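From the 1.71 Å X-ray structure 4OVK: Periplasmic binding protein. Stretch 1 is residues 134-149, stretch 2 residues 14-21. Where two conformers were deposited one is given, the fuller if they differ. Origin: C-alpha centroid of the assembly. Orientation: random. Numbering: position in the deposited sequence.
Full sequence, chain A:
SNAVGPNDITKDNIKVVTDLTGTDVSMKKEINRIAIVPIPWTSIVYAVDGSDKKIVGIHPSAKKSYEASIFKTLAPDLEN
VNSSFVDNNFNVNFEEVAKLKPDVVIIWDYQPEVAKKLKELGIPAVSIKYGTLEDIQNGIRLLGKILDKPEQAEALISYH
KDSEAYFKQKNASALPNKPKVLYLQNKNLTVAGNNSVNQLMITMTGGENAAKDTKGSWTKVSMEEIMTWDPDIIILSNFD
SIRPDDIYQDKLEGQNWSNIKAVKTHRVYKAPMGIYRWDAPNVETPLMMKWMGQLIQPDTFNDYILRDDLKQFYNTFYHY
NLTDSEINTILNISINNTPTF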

# COMPACT_ATOMS: atom_id res chain seq x y z
N GLU A 134 -7.65 7.95 5.64
CA GLU A 134 -8.66 7.80 6.71
C GLU A 134 -9.46 6.51 6.55
O GLU A 134 -9.82 5.87 7.55
CB GLU A 134 -9.62 8.99 6.79
CG GLU A 134 -10.34 9.10 8.14
CD GLU A 134 -11.51 10.08 8.16
OE1 GLU A 134 -11.64 10.88 7.20
OE2 GLU A 134 -12.30 10.06 9.14
N ASP A 135 -9.73 6.12 5.30
CA ASP A 135 -10.41 4.86 4.99
C ASP A 135 -9.63 3.66 5.52
O ASP A 135 -10.22 2.69 6.01
CB ASP A 135 -10.63 4.70 3.48
CG ASP A 135 -11.71 5.64 2.93
OD1 ASP A 135 -12.51 6.18 3.72
OD2 ASP A 135 -11.75 5.84 1.69
N ILE A 136 -8.30 3.71 5.41
CA ILE A 136 -7.46 2.66 5.98
C ILE A 136 -7.67 2.58 7.51
O ILE A 136 -7.90 1.50 8.04
CB ILE A 136 -5.95 2.83 5.67
CG1 ILE A 136 -5.68 2.90 4.14
CG2 ILE A 136 -5.15 1.70 6.29
CD1 ILE A 136 -5.86 1.59 3.39
N GLN A 137 -7.60 3.72 8.20
CA GLN A 137 -7.75 3.73 9.66
C GLN A 137 -9.13 3.24 10.12
O GLN A 137 -9.23 2.43 11.05
CB GLN A 137 -7.46 5.13 10.22
CG GLN A 137 -6.00 5.55 10.11
CD GLN A 137 -5.81 7.03 10.42
OE1 GLN A 137 -6.52 7.59 11.25
NE2 GLN A 137 -4.86 7.66 9.74
N ASN A 138 -10.19 3.73 9.49
CA ASN A 138 -11.55 3.29 9.84
C ASN A 138 -11.75 1.81 9.55
O ASN A 138 -12.41 1.10 10.34
CB ASN A 138 -12.61 4.12 9.12
CG ASN A 138 -12.60 5.57 9.54
OD1 ASN A 138 -12.29 5.88 10.69
ND2 ASN A 138 -12.95 6.46 8.62
N GLY A 139 -11.17 1.33 8.45
CA GLY A 139 -11.22 -0.10 8.12
C GLY A 139 -10.47 -0.95 9.13
O GLY A 139 -10.93 -2.03 9.52
N ILE A 140 -9.32 -0.46 9.60
CA ILE A 140 -8.58 -1.17 10.63
C ILE A 140 -9.40 -1.29 11.93
O ILE A 140 -9.42 -2.35 12.58
CB ILE A 140 -7.22 -0.50 10.88
CG1 ILE A 140 -6.30 -0.80 9.70
CG2 ILE A 140 -6.61 -1.00 12.18
CD1 ILE A 140 -5.09 0.11 9.63
N ARG A 141 -10.09 -0.22 12.28
CA ARG A 141 -10.87 -0.20 13.51
C ARG A 141 -11.99 -1.24 13.42
O ARG A 141 -12.22 -2.01 14.37
CB ARG A 141 -11.42 1.20 13.77
CG ARG A 141 -12.15 1.34 15.10
CD ARG A 141 -12.34 2.79 15.47
NE ARG A 141 -11.10 3.41 15.94
CZ ARG A 141 -10.73 4.66 15.69
NH1 ARG A 141 -9.58 5.10 16.18
NH2 ARG A 141 -11.48 5.48 14.96
N LEU A 142 -12.64 -1.27 12.26
CA LEU A 142 -13.67 -2.26 11.97
C LEU A 142 -13.11 -3.68 12.08
O LEU A 142 -13.72 -4.55 12.73
CB LEU A 142 -14.26 -2.00 10.58
CG LEU A 142 -15.21 -3.04 9.96
CD1 LEU A 142 -16.47 -3.20 10.79
CD2 LEU A 142 -15.60 -2.63 8.55
N LEU A 143 -11.96 -3.94 11.46
CA LEU A 143 -11.33 -5.26 11.57
C LEU A 143 -11.03 -5.65 13.02
O LEU A 143 -11.15 -6.82 13.39
CB LEU A 143 -10.05 -5.31 10.73
CG LEU A 143 -10.29 -5.36 9.23
CD1 LEU A 143 -8.94 -5.23 8.52
CD2 LEU A 143 -11.02 -6.63 8.83
N GLY A 144 -10.63 -4.68 13.83
CA GLY A 144 -10.40 -4.92 15.24
C GLY A 144 -11.63 -5.44 15.97
O GLY A 144 -11.53 -6.30 16.82
N LYS A 145 -12.80 -4.92 15.60
CA LYS A 145 -14.06 -5.37 16.20
C LYS A 145 -14.44 -6.75 15.67
O LYS A 145 -14.87 -7.61 16.42
CB LYS A 145 -15.17 -4.37 15.90
CG LYS A 145 -15.01 -3.07 16.66
CD LYS A 145 -16.32 -2.34 16.85
CE LYS A 145 -16.11 -1.07 17.67
NZ LYS A 145 -15.08 -0.19 17.07
N ILE A 146 -14.24 -6.97 14.38
CA ILE A 146 -14.52 -8.27 13.77
C ILE A 146 -13.65 -9.38 14.37
O ILE A 146 -14.14 -10.45 14.76
CB ILE A 146 -14.35 -8.21 12.25
CG1 ILE A 146 -15.47 -7.34 11.66
CG2 ILE A 146 -14.35 -9.61 11.64
CD1 ILE A 146 -15.27 -6.96 10.22
N LEU A 147 -12.36 -9.09 14.47
CA LEU A 147 -11.37 -10.07 14.92
C LEU A 147 -11.19 -10.13 16.43
O LEU A 147 -10.41 -10.94 16.91
CB LEU A 147 -10.01 -9.72 14.29
CG LEU A 147 -9.95 -9.82 12.77
CD1 LEU A 147 -8.72 -9.11 12.24
CD2 LEU A 147 -9.97 -11.29 12.41
N ASP A 148 -11.91 -9.29 17.19
CA ASP A 148 -11.67 -9.10 18.62
C ASP A 148 -10.19 -8.83 18.93
O ASP A 148 -9.60 -9.46 19.82
CB ASP A 148 -12.21 -10.28 19.42
CG ASP A 148 -13.71 -10.27 19.51
OD1 ASP A 148 -14.26 -9.29 20.05
OD2 ASP A 148 -14.35 -11.23 19.04
N LYS A 149 -9.61 -7.90 18.18
CA LYS A 149 -8.24 -7.45 18.41
C LYS A 149 -8.22 -5.92 18.48
O LYS A 149 -7.55 -5.27 17.69
CB LYS A 149 -7.32 -7.93 17.27
CG LYS A 149 -7.17 -9.43 17.13
CD LYS A 149 -6.50 -10.04 18.34
CE LYS A 149 -6.12 -11.49 18.11
NZ LYS A 149 -5.02 -11.63 17.11
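Stretch 2, residues 14-21: IKVVTDLT

Stretch 2 runs along the helix of stretch 1 in the opposite direction. Residues 14-18 form an extended β-strand, with phi/psi values between about -133/161 and -95/122, and its axis makes an angle of 178° with that of helix 134-147, the two approaching to 9.0 Å. After Thr18 the chain leaves the strand, and Leu20 and Thr21 adopt turn-like backbone angles. The antiparallel course is seen in the register: the CA of Val17 lies 7.1 Å from the CA of Lys145, the CA of Asp19 6.6 Å from the CA of Leu142, and the CA of Leu20 7.2 Å from the CA of Gly139.

Strand alternation determines which side chains meet the helix. Lys15 and Val17 point toward it, whereas Ile14 and Val16 make no contact. Beyond the strand, Leu20 supplies the last bump and has the largest area covered by the other stretch. Its side chain (chi1 -87°, chi2 47°) settles over the helix surface at Asn138 and Gly139, with Leu20 CD1 3.8 Å from Asn138 O and Leu20 CD2 against the backbone at Gly139 N, 3.9 Å away. Leu20 CD2 also lies 4.1 Å from Asp135 O, one turn earlier.

Leu142 is the answering bump from the helix. It points toward stretch 2 and its t, p rotamer places its two methyls between Val17 and Leu20. Leu142 CD1 packs tightly against Val17 CG1 at 3.1 Å and lies 3.6 Å from Thr18 O, while Leu142 CD2 reaches Leu20 CD1 at 3.7 Å and Asp19 CA at 4.0 Å. Val17, with chi1 in t, directs the same CG1 toward the next part of the helix, 4.3 Å from Lys145 CB and 4.5 Å from Ile146 CG1. The end of Lys145 leads away, so its CB is what borders the valine.

At the C-terminal end of the helix the contact becomes polar. Lys15 extends its side chain, with chi2 to chi4 all t, and brings its ammonium group to carbonyls of the last turn. Lys15 NZ donates hydrogen bonds to Ile146 O at 2.9 Å and Lys145 O at 3.2 Å, and forms a salt bridge with Asp148 OD2 at 3.1 Å, whose hydrogen bond is weak. Asp148 has left helical geometry with positive phi (50°), yet the end of its side chain comes nearer to stretch 2 and meets the lysine. Together the two stretches bury 424 Å².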

# COMPACT_ATOMS: atom_id res chain seq x y z
N ILE A 14 -23.82 -14.19 19.00
CA ILE A 14 -23.89 -13.20 17.91
C ILE A 14 -23.37 -11.83 18.34
O ILE A 14 -23.53 -11.45 19.49
CB ILE A 14 -25.36 -13.03 17.44
CG1 ILE A 14 -25.91 -14.36 16.88
CG2 ILE A 14 -25.50 -11.91 16.42
CD1 ILE A 14 -25.18 -14.89 15.67
N LYS A 15 -22.74 -11.11 17.42
CA LYS A 15 -22.42 -9.69 17.64
C LYS A 15 -22.81 -8.86 16.43
O LYS A 15 -22.97 -9.39 15.33
CB LYS A 15 -20.93 -9.48 17.95
CG LYS A 15 -19.99 -9.80 16.80
CD LYS A 15 -18.54 -9.72 17.25
CE LYS A 15 -17.57 -10.11 16.13
NZ LYS A 15 -16.24 -10.46 16.70
N VAL A 16 -22.93 -7.55 16.64
CA VAL A 16 -23.32 -6.61 15.61
C VAL A 16 -22.21 -5.58 15.43
O VAL A 16 -21.80 -4.92 16.38
CB VAL A 16 -24.63 -5.89 15.96
CG1 VAL A 16 -24.99 -4.87 14.88
CG2 VAL A 16 -25.75 -6.90 16.16
N VAL A 17 -21.73 -5.45 14.20
CA VAL A 17 -20.69 -4.51 13.88
C VAL A 17 -21.23 -3.54 12.84
O VAL A 17 -21.94 -3.94 11.92
CB VAL A 17 -19.45 -5.24 13.33
CG1 VAL A 17 -18.35 -4.24 13.06
CG2 VAL A 17 -18.95 -6.27 14.34
N THR A 18 -20.89 -2.27 13.00
CA THR A 18 -21.29 -1.25 12.04
C THR A 18 -20.14 -1.07 11.04
O THR A 18 -19.03 -0.77 11.45
CB THR A 18 -21.57 0.07 12.75
OG1 THR A 18 -22.56 -0.13 13.77
CG2 THR A 18 -22.06 1.12 11.75
N ASP A 19 -20.41 -1.27 9.75
CA ASP A 19 -19.36 -1.15 8.72
C ASP A 19 -19.23 0.29 8.23
O ASP A 19 -19.84 1.20 8.80
CB ASP A 19 -19.54 -2.17 7.58
CG ASP A 19 -20.68 -1.85 6.63
OD1 ASP A 19 -21.19 -0.71 6.66
OD2 ASP A 19 -21.04 -2.76 5.83
N LEU A 20 -18.41 0.50 7.21
CA LEU A 20 -18.03 1.85 6.80
C LEU A 20 -19.14 2.58 6.02
O LEU A 20 -19.02 3.79 5.78
CB LEU A 20 -16.71 1.84 6.01
CG LEU A 20 -15.44 1.93 6.87
CD1 LEU A 20 -15.45 0.99 8.05
CD2 LEU A 20 -14.19 1.70 6.03
N THR A 21 -20.20 1.86 5.66
CA THR A 21 -21.38 2.46 5.05
C THR A 21 -22.46 2.77 6.10
O THR A 21 -23.52 3.29 5.78
CB THR A 21 -22.00 1.52 3.99
OG1 THR A 21 -22.48 0.32 4.62
CG2 THR A 21 -20.96 1.16 2.94